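Local coordinates for protein fimbrial subunit type 1 (Actinomyces oris, PDB 3UXF) that serves as the major building block of cell-wall-linked fimbriae on the bacterial surface, at residues D230-K235 and V308-D313; A434-D437 and E442-Y445; L350-K355 and N428-G433. All blocks are in the same frame, centred on the assembly; numbering follows the deposited sequence.

Contact 1: residues D230-K235 and V308-D313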
ATOM      1  N   ASP A 230      -8.645   1.736  11.623  1.00 10.30           N
ATOM      2  CA  ASP A 230      -9.338   2.830  12.263  1.00 11.54           C
ATOM      3  C   ASP A 230     -10.380   2.241  13.218  1.00 11.30           C
ATOM      4  O   ASP A 230     -11.050   1.248  12.914  1.00 12.32           O
ATOM      5  CB  ASP A 230      -9.998   3.648  11.158  1.00 11.74           C
ATOM      6  CG  ASP A 230     -10.650   4.920  11.668  1.00 13.03           C
ATOM      7  OD1 ASP A 230     -11.748   4.826  12.250  1.00 15.07           O
ATOM      8  OD2 ASP A 230     -10.093   6.021  11.452  1.00 14.52           O
ATOM      9  N   LYS A 231     -10.508   2.862  14.384  1.00 10.99           N
ATOM     10  CA  LYS A 231     -11.464   2.350  15.357  1.00 13.30           C
ATOM     11  C   LYS A 231     -12.932   2.412  14.950  1.00 11.58           C
ATOM     12  O   LYS A 231     -13.766   1.738  15.573  1.00 14.06           O
ATOM     13  CB  LYS A 231     -11.283   3.059  16.692  1.00 16.10           C
ATOM     14  CG  LYS A 231      -9.971   2.728  17.351  1.00 19.65           C
ATOM     15  CD  LYS A 231     -10.112   2.825  18.854  1.00 18.65           C
ATOM     16  CE  LYS A 231      -8.864   2.247  19.516  1.00 18.56           C
ATOM     17  NZ  LYS A 231      -8.947   2.252  20.999  1.00 29.94           N
ATOM     18  N   ARG A 232     -13.277   3.139  13.886  1.00 11.25           N
ATOM     19  CA  ARG A 232     -14.646   3.103  13.373  1.00 10.81           C
ATOM     20  C   ARG A 232     -15.044   1.799  12.649  1.00 10.45           C
ATOM     21  O   ARG A 232     -16.222   1.556  12.438  1.00 12.10           O
ATOM     22  CB  ARG A 232     -14.914   4.304  12.464  1.00 11.38           C
ATOM     23  CG  ARG A 232     -14.898   5.619  13.166  1.00 12.24           C
ATOM     24  CD  ARG A 232     -14.860   6.788  12.170  1.00 13.18           C
ATOM     25  NE  ARG A 232     -13.505   6.911  11.593  1.00 12.16           N
ATOM     26  CZ  ARG A 232     -13.083   7.959  10.876  1.00 11.70           C
ATOM     27  NH1 ARG A 232     -13.902   8.976  10.625  1.00 14.01           N
ATOM     28  NH2 ARG A 232     -11.829   7.981  10.364  1.00 12.86           N
ATOM     29  N   ILE A 233     -14.063   0.948  12.288  1.00 10.13           N
ATOM     30  CA  ILE A 233     -14.328  -0.323  11.629  1.00  9.58           C
ATOM     31  C   ILE A 233     -14.661  -1.385  12.682  1.00 10.11           C
ATOM     32  O   ILE A 233     -14.059  -1.398  13.749  1.00 13.07           O
ATOM     33  CB  ILE A 233     -13.067  -0.738  10.834  1.00  9.76           C
ATOM     34  CG1 ILE A 233     -12.903   0.276   9.698  1.00 10.11           C
ATOM     35  CG2 ILE A 233     -13.210  -2.154  10.298  1.00 12.14           C
ATOM     36  CD1 ILE A 233     -11.511   0.216   8.984  1.00 13.00           C
ATOM     37  N   LYS A 234     -15.614  -2.250  12.366  1.00 11.54           N
ATOM     38  CA  LYS A 234     -15.967  -3.363  13.253  1.00 12.29           C
ATOM     39  C   LYS A 234     -14.887  -4.441  13.135  1.00 11.13           C
ATOM     40  O   LYS A 234     -14.876  -5.239  12.199  1.00 13.43           O
ATOM     41  CB  LYS A 234     -17.347  -3.922  12.900  1.00 12.15           C
ATOM     42  CG  LYS A 234     -18.493  -2.963  13.143  1.00 14.69           C
ATOM     43  CD  LYS A 234     -19.815  -3.703  12.926  1.00 17.26           C
ATOM     44  CE  LYS A 234     -21.002  -2.758  13.104  1.00 22.12           C
ATOM     45  NZ  LYS A 234     -21.064  -2.309  14.509  1.00 27.17           N
ATOM     46  N   LYS A 235     -13.977  -4.489  14.097  1.00 10.03           N
ATOM     47  CA  LYS A 235     -12.873  -5.438  13.938  1.00 10.45           C
ATOM     48  C   LYS A 235     -13.278  -6.894  14.075  1.00  9.50           C
ATOM     49  O   LYS A 235     -12.587  -7.792  13.600  1.00 11.63           O
ATOM     50  CB  LYS A 235     -11.738  -5.084  14.885  1.00 11.90           C
ATOM     51  CG  LYS A 235     -11.995  -5.509  16.328  1.00 16.55           C
ATOM     52  CD  LYS A 235     -10.819  -5.105  17.172  1.00 19.50           C
ATOM     53  CE  LYS A 235     -10.642  -5.940  18.437  1.00 24.70           C
ATOM     54  NZ  LYS A 235     -11.684  -5.571  19.434  1.00 26.74           N
ATOM     55  N   VAL A 308     -22.067   5.844  11.507  1.00 13.01           N
ATOM     56  CA  VAL A 308     -20.665   6.155  11.760  1.00 13.05           C
ATOM     57  C   VAL A 308     -20.294   7.566  11.339  1.00 15.57           C
ATOM     58  O   VAL A 308     -20.717   8.034  10.292  1.00 12.94           O
ATOM     59  CB  VAL A 308     -19.753   5.169  11.015  1.00 11.61           C
ATOM     60  CG1 VAL A 308     -20.025   5.181   9.500  1.00 11.98           C
ATOM     61  CG2 VAL A 308     -18.279   5.450  11.292  1.00 12.95           C
ATOM     62  N   ASN A 309     -19.494   8.244  12.154  1.00 12.92           N
ATOM     63  CA  ASN A 309     -19.050   9.564  11.776  1.00 14.04           C
ATOM     64  C   ASN A 309     -17.823   9.429  10.907  1.00 12.86           C
ATOM     65  O   ASN A 309     -16.705   9.407  11.395  1.00 14.07           O
ATOM     66  CB  ASN A 309     -18.756  10.393  13.002  1.00 14.51           C
ATOM     67  CG  ASN A 309     -18.297  11.786  12.652  1.00 16.92           C
ATOM     68  OD1 ASN A 309     -18.060  12.110  11.488  1.00 16.91           O
ATOM     69  ND2 ASN A 309     -18.154  12.621  13.667  1.00 28.75           N
ATOM     70  N   LEU A 310     -18.049   9.319   9.605  1.00 13.83           N
ATOM     71  CA  LEU A 310     -16.961   9.178   8.644  1.00 13.12           C
ATOM     72  C   LEU A 310     -16.520  10.489   8.017  1.00 12.34           C
ATOM     73  O   LEU A 310     -15.731  10.478   7.055  1.00 14.06           O
ATOM     74  CB  LEU A 310     -17.368   8.195   7.515  1.00 12.39           C
ATOM     75  CG  LEU A 310     -17.157   6.694   7.739  1.00 12.59           C
ATOM     76  CD1 LEU A 310     -17.637   5.857   6.538  1.00 11.87           C
ATOM     77  CD2 LEU A 310     -15.731   6.310   8.026  1.00 13.73           C
ATOM     78  N   GLU A 311     -16.984  11.634   8.533  1.00 12.12           N
ATOM     79  CA  GLU A 311     -16.583  12.908   7.955  1.00 11.63           C
ATOM     80  C   GLU A 311     -15.072  13.043   7.885  1.00 13.22           C
ATOM     81  O   GLU A 311     -14.382  12.826   8.872  1.00 13.62           O
ATOM     82  CB  GLU A 311     -17.185  14.089   8.743  1.00 12.92           C
ATOM     83  CG  GLU A 311     -17.135  15.391   7.939  1.00 11.81           C
ATOM     84  CD  GLU A 311     -17.780  16.586   8.652  1.00 15.10           C
ATOM     85  OE1 GLU A 311     -18.172  16.480   9.837  1.00 17.49           O
ATOM     86  OE2 GLU A 311     -17.840  17.653   8.015  1.00 19.08           O
ATOM     87  N   GLY A 312     -14.557  13.441   6.733  1.00 12.44           N
ATOM     88  CA  GLY A 312     -13.114  13.581   6.584  1.00 12.57           C
ATOM     89  C   GLY A 312     -12.438  12.354   6.007  1.00 11.75           C
ATOM     90  O   GLY A 312     -13.012  11.690   5.159  1.00 11.63           O
ATOM     91  N   ASP A 313     -11.203  12.077   6.456  1.00 11.37           N
ATOM     92  CA  ASP A 313     -10.395  10.974   5.914  1.00 10.59           C
ATOM     93  C   ASP A 313     -10.574   9.723   6.739  1.00 11.89           C
ATOM     94  O   ASP A 313     -10.584   9.780   7.983  1.00 13.51           O
ATOM     95  CB  ASP A 313      -8.912  11.304   6.013  1.00 13.21           C
ATOM     96  CG  ASP A 313      -8.455  12.321   4.994  1.00 16.04           C
ATOM     97  OD1 ASP A 313      -9.120  12.492   3.973  1.00 15.63           O
ATOM     98  OD2 ASP A 313      -7.395  12.977   5.231  1.00 20.15           O
TER
HETATM   99  O   HOH W   1     -12.315  11.200   9.597  1.00 14.49           O
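R232 lays its aliphatic part across V308, CB of R232 being 3.7 Å from CG2 of V308, and carries its guanidinium on to the backbone of 308-313. It sits in a type I beta turn, D230 to I233, that follows strand 224-229, and the partner segment is the loop entering strand 312-321. An Asx turn is built in as well: OD1 of D230 accepts from the backbone N of R232. The same carboxylate takes the arginine side-on in a salt bridge, with R232 NE 2.8 Å from D230 OD1 and R232 NH2 2.8 Å from D230 OD2, the latter reached from above the carboxylate plane. A bend at chi3 (-75°) swings the flat group away from the line of its own chain, so that its outer edge faces the backbone of 308-313. There NH1 of R232 meets a lone pair of N309 O at 2.9 Å, almost exactly in the plane of the guanidinium, and NH2 of R232 reaches D313 O at 3.2 Å. CD2 of L310 lies over one face, displaced toward the rim. With all five N-H groups engaged, the guanidinium is probably fixed in its rotation. The fifth goes to a water that accepts from R232 NH1 at 2.9 Å and donates to both E311 O and D313 O.

Contact 2: residues A434-D437 and E442-Y445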
ATOM      1  N   ALA A 434      -7.809   6.905  -4.781  1.00 11.43           N
ATOM      2  CA  ALA A 434      -7.070   7.868  -5.593  1.00 13.92           C
ATOM      3  C   ALA A 434      -7.934   9.029  -5.994  1.00 13.10           C
ATOM      4  O   ALA A 434      -9.132   8.895  -6.213  1.00 12.37           O
ATOM      5  CB  ALA A 434      -6.527   7.172  -6.804  1.00 16.98           C
ATOM      6  N   LYS A 435      -7.309  10.193  -6.116  1.00 12.36           N
ATOM      7  CA  LYS A 435      -7.969  11.342  -6.735  1.00 11.64           C
ATOM      8  C   LYS A 435      -8.339  11.025  -8.169  1.00 14.62           C
ATOM      9  O   LYS A 435      -7.495  10.489  -8.924  1.00 16.54           O
ATOM     10  CB  LYS A 435      -6.977  12.521  -6.716  1.00 16.38           C
ATOM     11  CG  LYS A 435      -7.515  13.831  -7.312  1.00 17.64           C
ATOM     12  CD  LYS A 435      -8.429  14.561  -6.335  1.00 18.61           C
ATOM     13  CE  LYS A 435      -9.035  15.843  -6.938  1.00 20.64           C
ATOM     14  NZ  LYS A 435      -8.052  16.985  -6.960  1.00 22.06           N
ATOM     15  N   LYS A 436      -9.583  11.341  -8.550  1.00 12.30           N
ATOM     16  CA  LYS A 436     -10.042  11.162  -9.910  1.00 12.26           C
ATOM     17  C   LYS A 436      -9.668  12.473 -10.576  1.00 16.53           C
ATOM     18  O   LYS A 436     -10.257  13.512 -10.313  1.00 15.85           O
ATOM     19  CB  LYS A 436     -11.554  10.936  -9.959  1.00 14.59           C
ATOM     20  CG  LYS A 436     -12.048  10.421 -11.284  1.00 16.29           C
ATOM     21  CD  LYS A 436     -13.517   9.929 -11.194  1.00 15.80           C
ATOM     22  CE  LYS A 436     -13.929   9.270 -12.519  1.00 19.81           C
ATOM     23  NZ  LYS A 436     -14.122  10.231 -13.696  1.00 20.18           N
ATOM     24  N   ASP A 437      -8.643  12.416 -11.410  1.00 13.37           N
ATOM     25  CA  ASP A 437      -8.041  13.614 -11.911  1.00 11.88           C
ATOM     26  C   ASP A 437      -9.001  14.307 -12.869  1.00 12.54           C
ATOM     27  O   ASP A 437      -9.200  15.540 -12.767  1.00 14.52           O
ATOM     28  CB  ASP A 437      -6.716  13.205 -12.604  1.00 12.61           C
ATOM     29  CG  ASP A 437      -5.859  14.388 -12.966  1.00 16.87           C
ATOM     30  OD1 ASP A 437      -6.314  15.253 -13.765  1.00 19.36           O
ATOM     31  OD2 ASP A 437      -4.744  14.463 -12.404  1.00 17.43           O
ATOM     32  N   GLU A 442     -20.740  12.018 -15.576  1.00 13.09           N
ATOM     33  CA  GLU A 442     -21.201  10.877 -14.794  1.00 15.39           C
ATOM     34  C   GLU A 442     -20.853  11.027 -13.304  1.00 11.05           C
ATOM     35  O   GLU A 442     -21.395  10.305 -12.457  1.00 13.31           O
ATOM     36  CB  GLU A 442     -20.649   9.569 -15.325  1.00 16.91           C
ATOM     37  CG  GLU A 442     -21.214   9.237 -16.701  1.00 20.37           C
ATOM     38  CD  GLU A 442     -20.766   7.892 -17.199  1.00 33.33           C
ATOM     39  OE1 GLU A 442     -19.674   7.427 -16.794  1.00 32.92           O
ATOM     40  OE2 GLU A 442     -21.514   7.300 -18.006  1.00 42.35           O
ATOM     41  N   ASP A 443     -19.980  11.972 -12.978  1.00 12.42           N
ATOM     42  CA  ASP A 443     -19.415  12.079 -11.612  1.00 10.90           C
ATOM     43  C   ASP A 443     -20.206  13.083 -10.775  1.00  9.90           C
ATOM     44  O   ASP A 443     -19.678  14.083 -10.299  1.00 10.56           O
ATOM     45  CB  ASP A 443     -17.951  12.485 -11.685  1.00 12.15           C
ATOM     46  CG  ASP A 443     -17.098  11.421 -12.341  1.00 15.75           C
ATOM     47  OD1 ASP A 443     -17.206  10.233 -11.972  1.00 13.54           O
ATOM     48  OD2 ASP A 443     -16.329  11.756 -13.264  1.00 13.96           O
ATOM     49  N   TYR A 444     -21.495  12.788 -10.588  1.00 10.24           N
ATOM     50  CA  TYR A 444     -22.389  13.658  -9.828  1.00  9.57           C
ATOM     51  C   TYR A 444     -23.239  12.877  -8.834  1.00  8.86           C
ATOM     52  O   TYR A 444     -23.524  11.686  -9.026  1.00 10.01           O
ATOM     53  CB  TYR A 444     -23.325  14.405 -10.767  1.00 11.03           C
ATOM     54  CG  TYR A 444     -22.731  15.647 -11.360  1.00 10.69           C
ATOM     55  CD1 TYR A 444     -22.763  16.837 -10.668  1.00 11.74           C
ATOM     56  CD2 TYR A 444     -22.195  15.635 -12.645  1.00 13.50           C
ATOM     57  CE1 TYR A 444     -22.240  17.976 -11.200  1.00 15.16           C
ATOM     58  CE2 TYR A 444     -21.660  16.797 -13.192  1.00 13.47           C
ATOM     59  CZ  TYR A 444     -21.713  17.957 -12.465  1.00 15.92           C
ATOM     60  OH  TYR A 444     -21.201  19.134 -12.994  1.00 23.61           O
ATOM     61  N   TYR A 445     -23.669  13.581  -7.795  1.00  9.44           N
ATOM     62  CA  TYR A 445     -24.859  13.174  -7.061  1.00  7.26           C
ATOM     63  C   TYR A 445     -26.024  14.058  -7.514  1.00 10.19           C
ATOM     64  O   TYR A 445     -25.801  15.106  -8.118  1.00 11.27           O
ATOM     65  CB  TYR A 445     -24.636  13.418  -5.567  1.00  9.24           C
ATOM     66  CG  TYR A 445     -23.574  12.525  -4.995  1.00  8.27           C
ATOM     67  CD1 TYR A 445     -23.704  11.139  -5.068  1.00  9.27           C
ATOM     68  CD2 TYR A 445     -22.453  13.048  -4.366  1.00  7.65           C
ATOM     69  CE1 TYR A 445     -22.708  10.292  -4.536  1.00  9.68           C
ATOM     70  CE2 TYR A 445     -21.445  12.219  -3.824  1.00  8.52           C
ATOM     71  CZ  TYR A 445     -21.592  10.833  -3.911  1.00  8.58           C
ATOM     72  OH  TYR A 445     -20.600  10.002  -3.414  1.00  9.48           O
TER
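The connection between the short strand 434-435 and strand 444-451, within the prealbumin-like fold domain, is spanned by an ion pair, K436 with D443. The two side chains come at each other from opposite directions, bridging backbones that stay well apart: even the nearest CA atoms, those of K436 and D443, are 9.6 Å from one another. Most of that gap is spanned by the lysine. Its CG stands anti to the backbone N (chi1 -166°) and the next two torsions are also extended, so the chain runs almost straight until it bends at chi4 (-72°). That last turn delivers NZ of K436 to OD2 of D443 at 2.7 Å, on the syn side of the carboxylate and 24° out of its plane. The methylene before the ammonium follows closely, CE of K436 lying 3.5 Å from OD1 of D443, so the end of the lysine chain lies against the carboxylate. Neither charged atom depends on the other alone. K436 NZ also donates to the backbone O of Q438, and D443 OD2 accepts from the backbone N of T440, which ties both ends of the pair to the intervening loop and probably limits their freedom to swing. D443 is itself the centre of an inverse gamma turn, closed by a weak bond from Y444 N to E442 O, in the approach to strand 444-451. A salt bridge across a solvent-facing loop, completed by loop backbone groups, here closes a strand-to-strand connection of a prealbumin-like beta fold.

Contact 3: residues L350-K355 and N428-G433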
ATOM      1  N   LEU A 350      -6.754   6.214   1.475  1.00 10.33           N
ATOM      2  CA  LEU A 350      -7.789   7.059   2.065  1.00  9.07           C
ATOM      3  C   LEU A 350      -9.120   6.909   1.365  1.00  9.88           C
ATOM      4  O   LEU A 350      -9.177   6.676   0.142  1.00 11.14           O
ATOM      5  CB  LEU A 350      -7.415   8.533   1.936  1.00 10.89           C
ATOM      6  CG  LEU A 350      -6.057   8.916   2.519  1.00 13.35           C
ATOM      7  CD1 LEU A 350      -5.836  10.411   2.333  1.00 17.08           C
ATOM      8  CD2 LEU A 350      -5.959   8.549   3.976  1.00 14.32           C
ATOM      9  N   SER A 351     -10.182   7.019   2.161  1.00 10.02           N
ATOM     10  CA  SER A 351     -11.555   7.287   1.697  1.00 10.00           C
ATOM     11  C   SER A 351     -11.963   8.640   2.290  1.00 10.75           C
ATOM     12  O   SER A 351     -11.639   8.942   3.446  1.00 11.83           O
ATOM     13  CB  SER A 351     -12.520   6.204   2.193  1.00  9.79           C
ATOM     14  OG  SER A 351     -12.146   4.914   1.745  1.00 11.39           O
ATOM     15  N   LYS A 352     -12.641   9.465   1.489  1.00  9.15           N
ATOM     16  CA  LYS A 352     -12.971  10.837   1.921  1.00  9.01           C
ATOM     17  C   LYS A 352     -14.476  11.076   1.823  1.00  9.69           C
ATOM     18  O   LYS A 352     -15.050  11.000   0.745  1.00  9.52           O
ATOM     19  CB  LYS A 352     -12.187  11.857   1.083  1.00 11.65           C
ATOM     20  CG  LYS A 352     -10.693  11.693   1.196  1.00 12.75           C
ATOM     21  CD  LYS A 352      -9.999  12.680   0.247  1.00 13.37           C
ATOM     22  CE  LYS A 352      -8.484  12.511   0.321  1.00 14.44           C
ATOM     23  NZ  LYS A 352      -7.903  13.258   1.485  1.00 17.52           N
ATOM     24  N   TYR A 353     -15.103  11.374   2.959  1.00 11.28           N
ATOM     25  CA  TYR A 353     -16.551  11.567   3.057  1.00 11.68           C
ATOM     26  C   TYR A 353     -16.841  12.972   3.541  1.00 11.45           C
ATOM     27  O   TYR A 353     -16.193  13.471   4.472  1.00 12.26           O
ATOM     28  CB  TYR A 353     -17.168  10.547   4.057  1.00 11.45           C
ATOM     29  CG  TYR A 353     -17.305   9.146   3.521  1.00  8.92           C
ATOM     30  CD1 TYR A 353     -16.261   8.226   3.629  1.00  9.52           C
ATOM     31  CD2 TYR A 353     -18.461   8.750   2.857  1.00  9.05           C
ATOM     32  CE1 TYR A 353     -16.371   6.939   3.101  1.00 10.49           C
ATOM     33  CE2 TYR A 353     -18.591   7.475   2.338  1.00  9.32           C
ATOM     34  CZ  TYR A 353     -17.551   6.573   2.459  1.00  9.21           C
ATOM     35  OH  TYR A 353     -17.660   5.293   1.972  1.00 10.84           O
ATOM     36  N   GLY A 354     -17.816  13.614   2.901  1.00  9.09           N
ATOM     37  CA  GLY A 354     -18.157  14.987   3.258  1.00  8.92           C
ATOM     38  C   GLY A 354     -19.586  15.173   3.740  1.00 11.13           C
ATOM     39  O   GLY A 354     -20.503  14.435   3.390  1.00 11.52           O
ATOM     40  N   LYS A 355     -19.772  16.186   4.571  1.00 10.62           N
ATOM     41  CA  LYS A 355     -21.105  16.628   4.990  1.00 11.11           C
ATOM     42  C   LYS A 355     -21.703  17.518   3.930  1.00 11.05           C
ATOM     43  O   LYS A 355     -20.982  18.324   3.346  1.00 12.59           O
ATOM     44  CB  LYS A 355     -20.934  17.439   6.278  1.00 13.25           C
ATOM     45  CG  LYS A 355     -22.226  18.143   6.720  1.00 15.02           C
ATOM     46  CD  LYS A 355     -22.057  18.969   8.036  1.00 17.45           C
ATOM     47  CE  LYS A 355     -21.350  18.172   9.126  1.00 24.12           C
ATOM     48  NZ  LYS A 355     -22.275  17.214   9.783  1.00 27.07           N
ATOM     49  N   ASN A 428     -16.936  12.855  -4.946  1.00  9.97           N
ATOM     50  CA  ASN A 428     -17.097  12.424  -6.327  1.00 10.58           C
ATOM     51  C   ASN A 428     -15.753  12.334  -7.032  1.00 10.93           C
ATOM     52  O   ASN A 428     -15.590  11.577  -7.984  1.00 12.79           O
ATOM     53  CB  ASN A 428     -17.995  13.390  -7.104  1.00 10.16           C
ATOM     54  CG  ASN A 428     -19.402  13.458  -6.550  1.00  9.33           C
ATOM     55  OD1 ASN A 428     -19.731  14.356  -5.783  1.00 11.22           O
ATOM     56  ND2 ASN A 428     -20.239  12.509  -6.945  1.00 11.04           N
ATOM     57  N   ASP A 429     -14.797  13.124  -6.563  1.00  9.72           N
ATOM     58  CA  ASP A 429     -13.490  13.198  -7.206  1.00 10.87           C
ATOM     59  C   ASP A 429     -12.375  12.458  -6.472  1.00 12.41           C
ATOM     60  O   ASP A 429     -11.204  12.679  -6.741  1.00 11.37           O
ATOM     61  CB  ASP A 429     -13.089  14.656  -7.438  1.00 10.71           C
ATOM     62  CG  ASP A 429     -12.898  15.423  -6.147  1.00 13.10           C
ATOM     63  OD1 ASP A 429     -13.265  14.898  -5.078  1.00 13.47           O
ATOM     64  OD2 ASP A 429     -12.381  16.554  -6.204  1.00 14.80           O
ATOM     65  N   TYR A 430     -12.743  11.579  -5.551  1.00  9.86           N
ATOM     66  CA  TYR A 430     -11.766  10.768  -4.842  1.00  9.61           C
ATOM     67  C   TYR A 430     -12.438   9.445  -4.536  1.00  8.84           C
ATOM     68  O   TYR A 430     -13.353   9.375  -3.728  1.00 10.27           O
ATOM     69  CB  TYR A 430     -11.288  11.451  -3.561  1.00 10.61           C
ATOM     70  CG  TYR A 430      -9.918  11.003  -3.095  1.00 11.13           C
ATOM     71  CD1 TYR A 430      -8.807  11.813  -3.263  1.00 12.58           C
ATOM     72  CD2 TYR A 430      -9.740   9.772  -2.480  1.00 10.43           C
ATOM     73  CE1 TYR A 430      -7.558  11.413  -2.835  1.00 14.16           C
ATOM     74  CE2 TYR A 430      -8.494   9.363  -2.045  1.00 12.53           C
ATOM     75  CZ  TYR A 430      -7.406  10.187  -2.227  1.00 16.37           C
ATOM     76  OH  TYR A 430      -6.163   9.786  -1.800  1.00 17.29           O
ATOM     77  N   VAL A 431     -11.991   8.401  -5.216  1.00  9.44           N
ATOM     78  CA  VAL A 431     -12.621   7.104  -5.093  1.00  8.96           C
ATOM     79  C   VAL A 431     -11.598   5.994  -5.259  1.00 12.25           C
ATOM     80  O   VAL A 431     -10.606   6.152  -5.961  1.00 12.49           O
ATOM     81  CB  VAL A 431     -13.730   6.947  -6.149  1.00 10.55           C
ATOM     82  CG1 VAL A 431     -13.147   7.053  -7.547  1.00 12.70           C
ATOM     83  CG2 VAL A 431     -14.473   5.639  -5.965  1.00 12.15           C
ATOM     84  N   ASN A 432     -11.849   4.874  -4.599  1.00  9.51           N
ATOM     85  CA  ASN A 432     -10.957   3.730  -4.677  1.00 10.68           C
ATOM     86  C   ASN A 432      -9.501   4.073  -4.357  1.00 12.58           C
ATOM     87  O   ASN A 432      -8.581   3.460  -4.891  1.00 13.56           O
ATOM     88  CB  ASN A 432     -11.077   3.041  -6.040  1.00 12.30           C
ATOM     89  CG  ASN A 432     -12.402   2.314  -6.211  1.00 14.39           C
ATOM     90  OD1 ASN A 432     -13.124   2.081  -5.245  1.00 11.05           O
ATOM     91  ND2 ASN A 432     -12.721   1.951  -7.446  1.00 14.43           N
ATOM     92  N   GLY A 433      -9.300   5.054  -3.482  1.00 10.37           N
ATOM     93  CA  GLY A 433      -7.992   5.335  -2.957  1.00  9.93           C
ATOM     94  C   GLY A 433      -7.180   6.294  -3.783  1.00 12.05           C
ATOM     95  O   GLY A 433      -5.994   6.477  -3.478  1.00 13.19           O
TER
HETATM   96  O   HOH W   2     -11.117   6.484  -1.755  1.00 10.75           O
HETATM   97  O   HOH W   3      -5.485   7.288  -0.875  1.00 14.39           O
HETATM   98  O   HOH W   4     -12.869   8.566  -1.213  1.00 10.98           O
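The carbonyl O of L350 is approached by three groups: a water that donates to it at 2.7 Å, the CA-H of G433, with CA 3.6 Å from L350 O, and the edge of the Y430 ring, whose CE2 is 3.5 Å from L350 O and near whose plane the oxygen lies. The CA-H...O contact is close to straight. G433, like N432 before it, has a positive phi, and the pair forms a type I' turn joining strands 430-431 and 434-435; at G433 these angles suit glycine, since a CB would press on the preceding carbonyl O. The water on L350 O also accepts from G433 N, and a second one links L350 N, G433 O and the hydroxyl of Y430. Farther along, a third water accepts from K352 N and donates to Y430 O, 2.7 Å away. Here strand 344-362 of the mixed sheet loses its direct antiparallel pairing with the chain of strand 419-426: the two bond as far as K352 and A427, after which the partner turns off into the hairpin 430-435 and waters bridge the backbones. Side chains meet beside these waters. Y430, its CG anti to the backbone N (chi1 -155°), lays its ring beside the strand, and K352 crosses one face. CE of K352 rests over the ring centre, 3.5 Å from the centroid, as a CH-pi contact; the bend at chi4 places NZ of K352 higher above the same face, 5.0 Å from the Y430 centroid, in a long cation-pi interaction. The strongest partner of that ammonium is E473, with a second salt bridge to D313.

Overall arrangement
Following the chain from the N terminus, contact 1 first closes a loop of 72 residues holding helix 277-288 and several strands, and ties the turn after strand 224-229 to the entrance of strand 312-321. The chain then runs through 312-321 into its antiparallel sheet neighbour 344-362, where contact 3 begins. Contact 3 closes another 72 residues, including strands 376-385 and 419-426, against the hairpin turn. Contact 2 opens directly after it and closes only four. All three are in series; none nests or crosses. Contacts 1 and 3 lie on neighbouring sheet strands, with a probable backbone hydrogen bond from G312 N to Y353 O; contacts 3 and 2 each use one hairpin strand, similarly joined from K436 N to D429 O.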